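Alpha/beta hydrolase fold-3 domain protein (Sulfolobus islandicus, PDB 5LK6) is probably a thermostable carboxylesterase or lipase of the alpha/beta hydrolase fold that hydrolyses ester bonds. Local coordinates at residues 60-65 against 102-107; 81-86 against 204-209; 95-100 against 288-293. All coordinates share one frame; numbering follows the deposited sequence.

Interaction 1: 60-65 against 102-107; sequences ARVYLP and NCVVVS
The Tyr63 ring meets residues 102-107 with its edge: close to its plane lie the carbonyl oxygen of Val105, 3.5 Å from Tyr63 CD1, and Ser107 CB, 3.9 Å from Tyr63 CE1. To one side of the ring plane stand Arg95 and Thr98 of helix 91-101. CG is anti to the carbonyl carbon (chi1 -54°), which brings the edge of the ring alongside Val105 and Ser107. At its tip the phenol oxygen is hydrogen-bonded to Asp91, and a water donates both to Tyr63 OH and to Ser107 OG, bridging the two side chains.

The backbones of the two strands form an antiparallel ladder. Tyr63 and Val105 form a hydrogen-bonded pair, in which Tyr63 N reaches Val105 O at 2.8 Å, almost straight at 175°. Arg61 and Ser107 form the next such pair, with Arg61 N 2.9 Å from Ser107 O. Between them Val62 and Val106 make a non-hydrogen-bonded pair on the other face of the sheet. There Val104 spreads its two methyls: CG1 meets Val62 CG1 at 3.7 Å, and CG2 lies 3.6 Å from CD2 of Leu64, whose side chain runs alongside. Beyond the ladder the Pro65 ring rests on the backbone, with CG 3.6 Å from Asn102 C.

Arg61 leads away to salt bridges with Asp48, Glu88 and Asp91. Cys103 is disulfide-bonded to Cys101 of helix 91-101. Strand 57-63 lies between strands 46-52 and 104-108 at the antiparallel margin of the sheet; strand 104-108 continues to parallel strand 72-77, and helix 91-101 packs over Tyr63 and Val105.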
loop_
_atom_site.group_PDB
_atom_site.type_symbol
_atom_site.label_atom_id
_atom_site.label_comp_id
_atom_site.label_asym_id
_atom_site.label_seq_id
_atom_site.Cartn_x
_atom_site.Cartn_y
_atom_site.Cartn_z
ATOM N N ALA A 60 16.865 23.734 -5.466
ATOM C CA ALA A 60 16.172 22.512 -5.734
ATOM C C ALA A 60 17.162 21.599 -6.378
ATOM O O ALA A 60 18.106 22.047 -6.987
ATOM C CB ALA A 60 15.040 22.767 -6.672
ATOM N N ARG A 61 16.966 20.306 -6.212
ATOM C CA ARG A 61 17.751 19.328 -6.936
ATOM C C ARG A 61 16.810 18.528 -7.859
ATOM O O ARG A 61 15.776 18.040 -7.427
ATOM C CB ARG A 61 18.501 18.438 -5.977
ATOM C CG ARG A 61 19.159 17.252 -6.661
ATOM C CD ARG A 61 20.135 16.586 -5.727
ATOM N NE ARG A 61 21.193 17.513 -5.363
ATOM C CZ ARG A 61 22.135 17.273 -4.458
ATOM N NH1 ARG A 61 22.186 16.106 -3.752
ATOM N NH2 ARG A 61 23.038 18.229 -4.235
ATOM N N VAL A 62 17.197 18.430 -9.131
ATOM C CA VAL A 62 16.412 17.772 -10.177
ATOM C C VAL A 62 16.999 16.406 -10.491
ATOM O O VAL A 62 18.175 16.271 -10.793
ATOM C CB VAL A 62 16.360 18.613 -11.432
ATOM C CG1 VAL A 62 15.294 18.086 -12.372
ATOM C CG2 VAL A 62 16.086 20.076 -11.067
ATOM N N TYR A 63 16.172 15.388 -10.336
ATOM C CA TYR A 63 16.550 14.017 -10.681
ATOM C C TYR A 63 15.733 13.601 -11.914
ATOM O O TYR A 63 14.473 13.730 -11.939
ATOM C CB TYR A 63 16.218 13.076 -9.532
ATOM C CG TYR A 63 16.788 13.438 -8.196
ATOM C CD1 TYR A 63 16.174 14.397 -7.372
ATOM C CD2 TYR A 63 17.885 12.790 -7.718
ATOM C CE1 TYR A 63 16.678 14.690 -6.099
ATOM C CE2 TYR A 63 18.417 13.089 -6.481
ATOM C CZ TYR A 63 17.813 14.031 -5.662
ATOM O OH TYR A 63 18.379 14.269 -4.420
ATOM N N LEU A 64 16.437 13.141 -12.948
ATOM C CA LEU A 64 15.748 12.533 -14.103
ATOM C C LEU A 64 15.914 11.044 -13.975
ATOM O O LEU A 64 16.895 10.574 -13.400
ATOM C CB LEU A 64 16.311 12.988 -15.433
ATOM C CG LEU A 64 16.436 14.473 -15.801
ATOM C CD1 LEU A 64 17.180 14.503 -17.130
ATOM C CD2 LEU A 64 15.123 15.262 -15.912
ATOM N N PRO A 65 14.948 10.289 -14.478
ATOM C CA PRO A 65 15.134 8.845 -14.548
ATOM C C PRO A 65 15.936 8.429 -15.796
ATOM O O PRO A 65 16.257 9.264 -16.678
ATOM C CB PRO A 65 13.717 8.326 -14.628
ATOM C CG PRO A 65 12.973 9.429 -15.339
ATOM C CD PRO A 65 13.668 10.720 -15.046
ATOM N N ASN A 102 9.635 6.618 -12.564
ATOM C CA ASN A 102 10.105 6.982 -13.920
ATOM C C ASN A 102 9.649 8.423 -14.290
ATOM O O ASN A 102 9.145 8.722 -15.384
ATOM C CB ASN A 102 9.678 5.916 -14.962
ATOM C CG ASN A 102 10.508 4.613 -14.879
ATOM O OD1 ASN A 102 11.692 4.558 -14.467
ATOM N ND2 ASN A 102 9.868 3.551 -15.266
ATOM N N CYS A 103 9.840 9.313 -13.332
ATOM C CA CYS A 103 9.400 10.675 -13.462
ATOM C C CYS A 103 10.506 11.604 -12.971
ATOM O O CYS A 103 11.517 11.161 -12.379
ATOM C CB CYS A 103 8.041 10.873 -12.752
ATOM S SG CYS A 103 8.123 11.004 -10.957
ATOM N N VAL A 104 10.334 12.892 -13.263
ATOM C CA VAL A 104 11.307 13.864 -12.827
ATOM C C VAL A 104 10.946 14.217 -11.404
ATOM O O VAL A 104 9.796 14.576 -11.124
ATOM C CB VAL A 104 11.264 15.138 -13.674
ATOM C CG1 VAL A 104 12.217 16.206 -13.090
ATOM C CG2 VAL A 104 11.615 14.815 -15.098
ATOM N N VAL A 105 11.913 14.102 -10.508
ATOM C CA VAL A 105 11.729 14.584 -9.131
ATOM C C VAL A 105 12.503 15.903 -8.926
ATOM O O VAL A 105 13.698 15.977 -9.230
ATOM C CB VAL A 105 12.147 13.517 -8.089
ATOM C CG1 VAL A 105 12.023 14.074 -6.669
ATOM C CG2 VAL A 105 11.245 12.284 -8.240
ATOM N N VAL A 106 11.799 16.917 -8.432
ATOM C CA VAL A 106 12.373 18.183 -8.010
ATOM C C VAL A 106 12.231 18.303 -6.457
ATOM O O VAL A 106 11.176 18.678 -5.936
ATOM C CB VAL A 106 11.629 19.330 -8.723
ATOM C CG1 VAL A 106 12.218 20.705 -8.395
ATOM C CG2 VAL A 106 11.677 19.112 -10.194
ATOM N N SER A 107 13.303 17.961 -5.751
ATOM C CA SER A 107 13.446 18.079 -4.300
ATOM C C SER A 107 13.749 19.552 -3.921
ATOM O O SER A 107 14.809 20.086 -4.263
ATOM C CB SER A 107 14.583 17.155 -3.878
ATOM O OG SER A 107 14.771 17.164 -2.499
HETATM O O HOH W 1 16.733 15.461 -2.021
#

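Interaction 2: 81-86 against 204-209; sequences GFVIGD and EWFGSQ
Phe206 sets its ring against the backbone of Gly81. Its CB starts 3.4 Å from Gly81 O, and with CG anti to the carbonyl carbon (chi1 -70°) the ring is carried out from the helix toward the glycine, one face turned to it. CG and CD1 both lie close to Gly81 CA and Gly81 O. Gly81 CA stands over the centre of the ring, 3.5 Å from the centroid of Phe206 and 13° off its normal, a CH-pi contact. Farther out CE1 comes to 4.1 Å from Val83 CB, while CZ at the tip still faces Gly81 CA.

Gly81 closes the HGGG sequence that in hormone-sensitive-lipase relatives helps form the oxyanion hole, and it adjoins the putative nucleophile elbow; helix 200-210 probably belongs to the cap over the active site. An alanine in place of Phe206 would probably leave Gly81 CA without its aromatic face and open a gap beside Val83.

Val83 CG2 lies at the edge of the Phe206 ring, 4.0 Å from Phe206 CD1, and 3.7 Å from Gln209 CB. Val83 CG1 is 3.9 Å from Trp205 CZ3, the two side chains crossing at about a right angle. Gln209 CG in turn sits above one face of the indole, offset toward its rim, and Ile19 touches both Trp205 and Phe206.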
loop_
_atom_site.group_PDB
_atom_site.type_symbol
_atom_site.label_atom_id
_atom_site.label_comp_id
_atom_site.label_asym_id
_atom_site.label_seq_id
_atom_site.Cartn_x
_atom_site.Cartn_y
_atom_site.Cartn_z
ATOM N N GLY A 81 10.228 18.347 10.524
ATOM C CA GLY A 81 9.601 19.278 11.446
ATOM C C GLY A 81 9.757 20.749 11.138
ATOM O O GLY A 81 9.654 21.624 12.041
ATOM N N PHE A 82 10.017 21.037 9.866
ATOM C CA PHE A 82 10.300 22.398 9.382
ATOM C C PHE A 82 11.641 22.950 9.885
ATOM O O PHE A 82 11.875 24.154 9.784
ATOM C CB PHE A 82 9.172 23.396 9.796
ATOM C CG PHE A 82 7.778 22.953 9.432
ATOM C CD1 PHE A 82 7.283 23.149 8.128
ATOM C CD2 PHE A 82 6.941 22.362 10.395
ATOM C CE1 PHE A 82 5.991 22.766 7.783
ATOM C CE2 PHE A 82 5.652 21.984 10.070
ATOM C CZ PHE A 82 5.180 22.176 8.751
ATOM N N VAL A 83 12.460 22.097 10.472
ATOM C CA VAL A 83 13.672 22.482 11.097
ATOM C C VAL A 83 14.883 21.634 10.613
ATOM O O VAL A 83 15.969 22.166 10.479
ATOM C CB VAL A 83 13.563 22.367 12.629
ATOM C CG1 VAL A 83 14.892 22.629 13.289
ATOM C CG2 VAL A 83 12.535 23.340 13.169
ATOM N N ILE A 84 14.731 20.334 10.409
ATOM C CA ILE A 84 15.844 19.462 9.979
ATOM C C ILE A 84 15.512 18.918 8.588
ATOM O O ILE A 84 14.508 19.323 7.960
ATOM C CB ILE A 84 16.166 18.362 11.002
ATOM C CG1 ILE A 84 15.126 17.246 11.014
ATOM C CG2 ILE A 84 16.320 18.999 12.368
ATOM C CD1 ILE A 84 15.358 16.227 12.123
ATOM N N GLY A 85 16.405 18.079 8.096
ATOM C CA GLY A 85 16.307 17.614 6.749
ATOM C C GLY A 85 16.735 18.679 5.761
ATOM O O GLY A 85 16.898 19.861 6.104
ATOM N N ASP A 86 16.904 18.229 4.526
ATOM C CA ASP A 86 17.393 19.046 3.390
ATOM C C ASP A 86 17.590 18.145 2.179
ATOM O O ASP A 86 17.505 16.935 2.274
ATOM C CB ASP A 86 18.683 19.848 3.699
ATOM C CG ASP A 86 19.846 19.007 4.200
ATOM O OD1 ASP A 86 19.893 17.758 4.048
ATOM O OD2 ASP A 86 20.764 19.664 4.750
ATOM N N GLU A 204 5.950 19.221 19.705
ATOM C CA GLU A 204 5.910 20.500 20.420
ATOM C C GLU A 204 7.157 21.342 20.159
ATOM O O GLU A 204 7.061 22.531 19.835
ATOM C CB GLU A 204 5.643 20.294 21.919
ATOM C CG GLU A 204 4.159 19.996 22.173
ATOM C CD GLU A 204 3.781 19.395 23.543
ATOM O OE1 GLU A 204 4.674 19.093 24.390
ATOM O OE2 GLU A 204 2.547 19.180 23.740
ATOM N N TRP A 205 8.324 20.709 20.217
ATOM C CA TRP A 205 9.588 21.382 19.938
ATOM C C TRP A 205 9.686 21.983 18.526
ATOM O O TRP A 205 9.980 23.159 18.367
ATOM C CB TRP A 205 10.740 20.440 20.174
ATOM C CG TRP A 205 12.056 21.193 20.105
ATOM C CD1 TRP A 205 12.693 21.859 21.131
ATOM C CD2 TRP A 205 12.863 21.376 18.946
ATOM N NE1 TRP A 205 13.846 22.442 20.660
ATOM C CE2 TRP A 205 13.973 22.141 19.324
ATOM C CE3 TRP A 205 12.765 20.945 17.638
ATOM C CZ2 TRP A 205 14.969 22.484 18.426
ATOM C CZ3 TRP A 205 13.770 21.269 16.756
ATOM C CH2 TRP A 205 14.848 22.045 17.148
ATOM N N PHE A 206 9.340 21.196 17.524
ATOM C CA PHE A 206 9.246 21.729 16.182
ATOM C C PHE A 206 8.326 22.940 16.076
ATOM O O PHE A 206 8.638 23.896 15.416
ATOM C CB PHE A 206 8.784 20.663 15.192
ATOM C CG PHE A 206 9.805 19.594 14.922
ATOM C CD1 PHE A 206 11.081 19.920 14.537
ATOM C CD2 PHE A 206 9.458 18.229 15.018
ATOM C CE1 PHE A 206 12.030 18.909 14.296
ATOM C CE2 PHE A 206 10.394 17.222 14.768
ATOM C CZ PHE A 206 11.700 17.557 14.421
ATOM N N GLY A 207 7.174 22.917 16.711
ATOM C CA GLY A 207 6.297 24.056 16.589
ATOM C C GLY A 207 6.868 25.264 17.292
ATOM O O GLY A 207 6.666 26.374 16.853
ATOM N N SER A 208 7.620 25.035 18.375
ATOM C CA SER A 208 8.246 26.134 19.123
ATOM C C SER A 208 9.224 26.847 18.205
ATOM O O SER A 208 9.433 28.016 18.368
ATOM C CB SER A 208 8.907 25.642 20.451
ATOM O OG SER A 208 10.274 25.127 20.316
ATOM N N GLN A 209 9.825 26.136 17.246
ATOM C CA GLN A 209 10.795 26.737 16.357
ATOM C C GLN A 209 10.164 27.399 15.106
ATOM O O GLN A 209 10.662 28.440 14.639
ATOM C CB GLN A 209 11.853 25.750 15.952
ATOM C CG GLN A 209 12.656 25.058 17.049
ATOM C CD GLN A 209 13.437 25.991 17.963
ATOM O OE1 GLN A 209 13.024 26.183 19.116
ATOM N NE2 GLN A 209 14.585 26.545 17.492
#

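Interaction 3: 95-100 against 288-293; sequences RAITNA and DAISLI
Two helices that pack on the central sheet of the alpha/beta hydrolase fold, 91-101 and 285-302, meet here through Ala96, Ile97 and Ala100 on one and Ile290 and Ile293 on the other. Their segment axes approach to 8.8 Å and cross at -47°. The small alanines let the CG2 methyl of Ile290 come close. Anti to its own backbone N, this methyl is set against the first helix, between Ala96 and Ala100: Ile290 CG2 lies 3.6 Å from Ala96 O, 4.0 Å from Ala100 CB and 4.2 Å from Ala96 CB, with Ile97 CG1 a little farther off. Ala100 CB also rests near the carbonyl oxygen of Ile290. One turn further along helix 285-302, Ile293 CG2 touches Ile97 CG2 at 4.4 Å, extending the apolar seam toward the sheet, where Ile97 meets Val105 and Ile293 meets Ile174 and Ile176.

Arg298 NE is hydrogen-bonded to Ala100 O, and Asp288 forms a salt bridge with Arg299 of the second subunit, so helix 285-302 also faces the dimer partner. The helix of the crossover between parallel strands 72-77 and 104-108, packed with the C-terminal helix on the same face of the sheet, is characteristic of the alpha/beta hydrolase fold.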
loop_
_atom_site.group_PDB
_atom_site.type_symbol
_atom_site.label_atom_id
_atom_site.label_comp_id
_atom_site.label_asym_id
_atom_site.label_seq_id
_atom_site.Cartn_x
_atom_site.Cartn_y
_atom_site.Cartn_z
ATOM N N ARG A 95 16.042 9.768 -4.893
ATOM C CA ARG A 95 16.552 8.879 -5.948
ATOM C C ARG A 95 15.691 7.669 -6.108
ATOM O O ARG A 95 15.376 7.314 -7.210
ATOM C CB ARG A 95 17.989 8.418 -5.663
ATOM C CG ARG A 95 19.043 9.459 -6.014
ATOM C CD ARG A 95 20.388 9.043 -5.431
ATOM N NE ARG A 95 21.410 9.986 -5.885
ATOM C CZ ARG A 95 21.980 9.987 -7.093
ATOM N NH1 ARG A 95 21.705 9.071 -8.017
ATOM N NH2 ARG A 95 22.844 10.940 -7.369
ATOM N N ALA A 96 15.321 7.049 -4.987
ATOM C CA ALA A 96 14.512 5.840 -4.969
ATOM C C ALA A 96 13.110 6.090 -5.481
ATOM O O ALA A 96 12.555 5.261 -6.190
ATOM C CB ALA A 96 14.463 5.238 -3.580
ATOM N N ILE A 97 12.531 7.232 -5.139
ATOM C CA ILE A 97 11.241 7.579 -5.745
ATOM C C ILE A 97 11.367 7.752 -7.267
ATOM O O ILE A 97 10.541 7.246 -8.024
ATOM C CB ILE A 97 10.680 8.826 -5.078
ATOM C CG1 ILE A 97 10.295 8.434 -3.662
ATOM C CG2 ILE A 97 9.519 9.404 -5.855
ATOM C CD1 ILE A 97 10.008 9.618 -2.798
ATOM N N THR A 98 12.435 8.437 -7.685
ATOM C CA THR A 98 12.708 8.728 -9.087
ATOM C C THR A 98 12.718 7.453 -9.908
ATOM O O THR A 98 11.965 7.324 -10.859
ATOM C CB THR A 98 14.030 9.511 -9.270
ATOM O OG1 THR A 98 13.974 10.693 -8.479
ATOM C CG2 THR A 98 14.218 9.977 -10.737
ATOM N N ASN A 99 13.560 6.523 -9.506
ATOM C CA ASN A 99 13.675 5.239 -10.162
ATOM C C ASN A 99 12.372 4.409 -10.071
ATOM O O ASN A 99 12.058 3.726 -11.013
ATOM C CB ASN A 99 14.932 4.517 -9.653
ATOM C CG ASN A 99 14.866 3.034 -9.854
ATOM O OD1 ASN A 99 14.190 2.311 -9.122
ATOM N ND2 ASN A 99 15.563 2.567 -10.846
ATOM N N ALA A 100 11.586 4.538 -9.008
ATOM C CA ALA A 100 10.242 3.929 -8.931
ATOM C C ALA A 100 9.124 4.605 -9.732
ATOM O O ALA A 100 8.184 3.919 -10.118
ATOM C CB ALA A 100 9.775 3.781 -7.479
ATOM N N ASP A 288 8.493 -0.961 0.191
ATOM C CA ASP A 288 7.136 -1.232 -0.324
ATOM C C ASP A 288 6.331 0.036 -0.472
ATOM O O ASP A 288 5.647 0.189 -1.451
ATOM C CB ASP A 288 6.428 -2.309 0.498
ATOM C CG ASP A 288 7.168 -3.650 0.455
ATOM O OD1 ASP A 288 7.901 -3.931 -0.525
ATOM O OD2 ASP A 288 7.000 -4.440 1.411
ATOM N N ALA A 289 6.469 0.967 0.455
ATOM C CA ALA A 289 5.841 2.279 0.333
ATOM C C ALA A 289 6.385 3.057 -0.842
ATOM O O ALA A 289 5.657 3.773 -1.513
ATOM C CB ALA A 289 6.065 3.082 1.596
ATOM N N ILE A 290 7.688 2.955 -1.062
ATOM C CA ILE A 290 8.304 3.613 -2.227
ATOM C C ILE A 290 7.746 3.032 -3.536
ATOM O O ILE A 290 7.361 3.777 -4.432
ATOM C CB ILE A 290 9.836 3.545 -2.187
ATOM C CG1 ILE A 290 10.331 4.453 -1.067
ATOM C CG2 ILE A 290 10.433 4.020 -3.512
ATOM C CD1 ILE A 290 11.727 4.123 -0.541
ATOM N N SER A 291 7.686 1.711 -3.604
ATOM C CA SER A 291 7.016 1.029 -4.672
ATOM C C SER A 291 5.579 1.495 -4.876
ATOM O O SER A 291 5.180 1.771 -6.004
ATOM C CB SER A 291 7.002 -0.462 -4.393
ATOM O OG SER A 291 8.258 -1.045 -4.595
ATOM N N LEU A 292 4.793 1.615 -3.801
ATOM C CA LEU A 292 3.394 2.125 -3.936
ATOM C C LEU A 292 3.348 3.494 -4.601
ATOM O O LEU A 292 2.610 3.703 -5.545
ATOM C CB LEU A 292 2.672 2.165 -2.591
ATOM C CG LEU A 292 1.196 2.590 -2.571
ATOM C CD1 LEU A 292 0.374 1.649 -3.410
ATOM C CD2 LEU A 292 0.730 2.527 -1.146
ATOM N N ILE A 293 4.212 4.366 -4.124
ATOM C CA ILE A 293 4.302 5.717 -4.585
ATOM C C ILE A 293 4.662 5.743 -6.070
ATOM O O ILE A 293 4.016 6.432 -6.885
ATOM C CB ILE A 293 5.314 6.521 -3.722
ATOM C CG1 ILE A 293 4.720 6.734 -2.326
ATOM C CG2 ILE A 293 5.622 7.884 -4.345
ATOM C CD1 ILE A 293 5.725 7.180 -1.286
#

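Overall arrangement
From the N terminus the chain passes 60-65, 81-86, 95-100, 102-107, 204-209 and 288-293 in turn. Interaction 1 closes the shortest loop, a return of 36 residues that holds the first segments of the other two. Interaction 2 closes one of 117 residues, joining the loop after strand 72-77 to helix 200-210, and interaction 3, spanning 187, brings helix 91-101 to the C-terminal helix. Each pair crosses and none nests. Interactions 1 and 3 touch, through Thr98 and Arg95 against Tyr63 and Val105, joining the sheet's antiparallel margin to helix 91-101 and, through it, to the C-terminal helix. Interaction 2 lies apart, its centre about 25 Å from each of the others' centres, on the probable cap side.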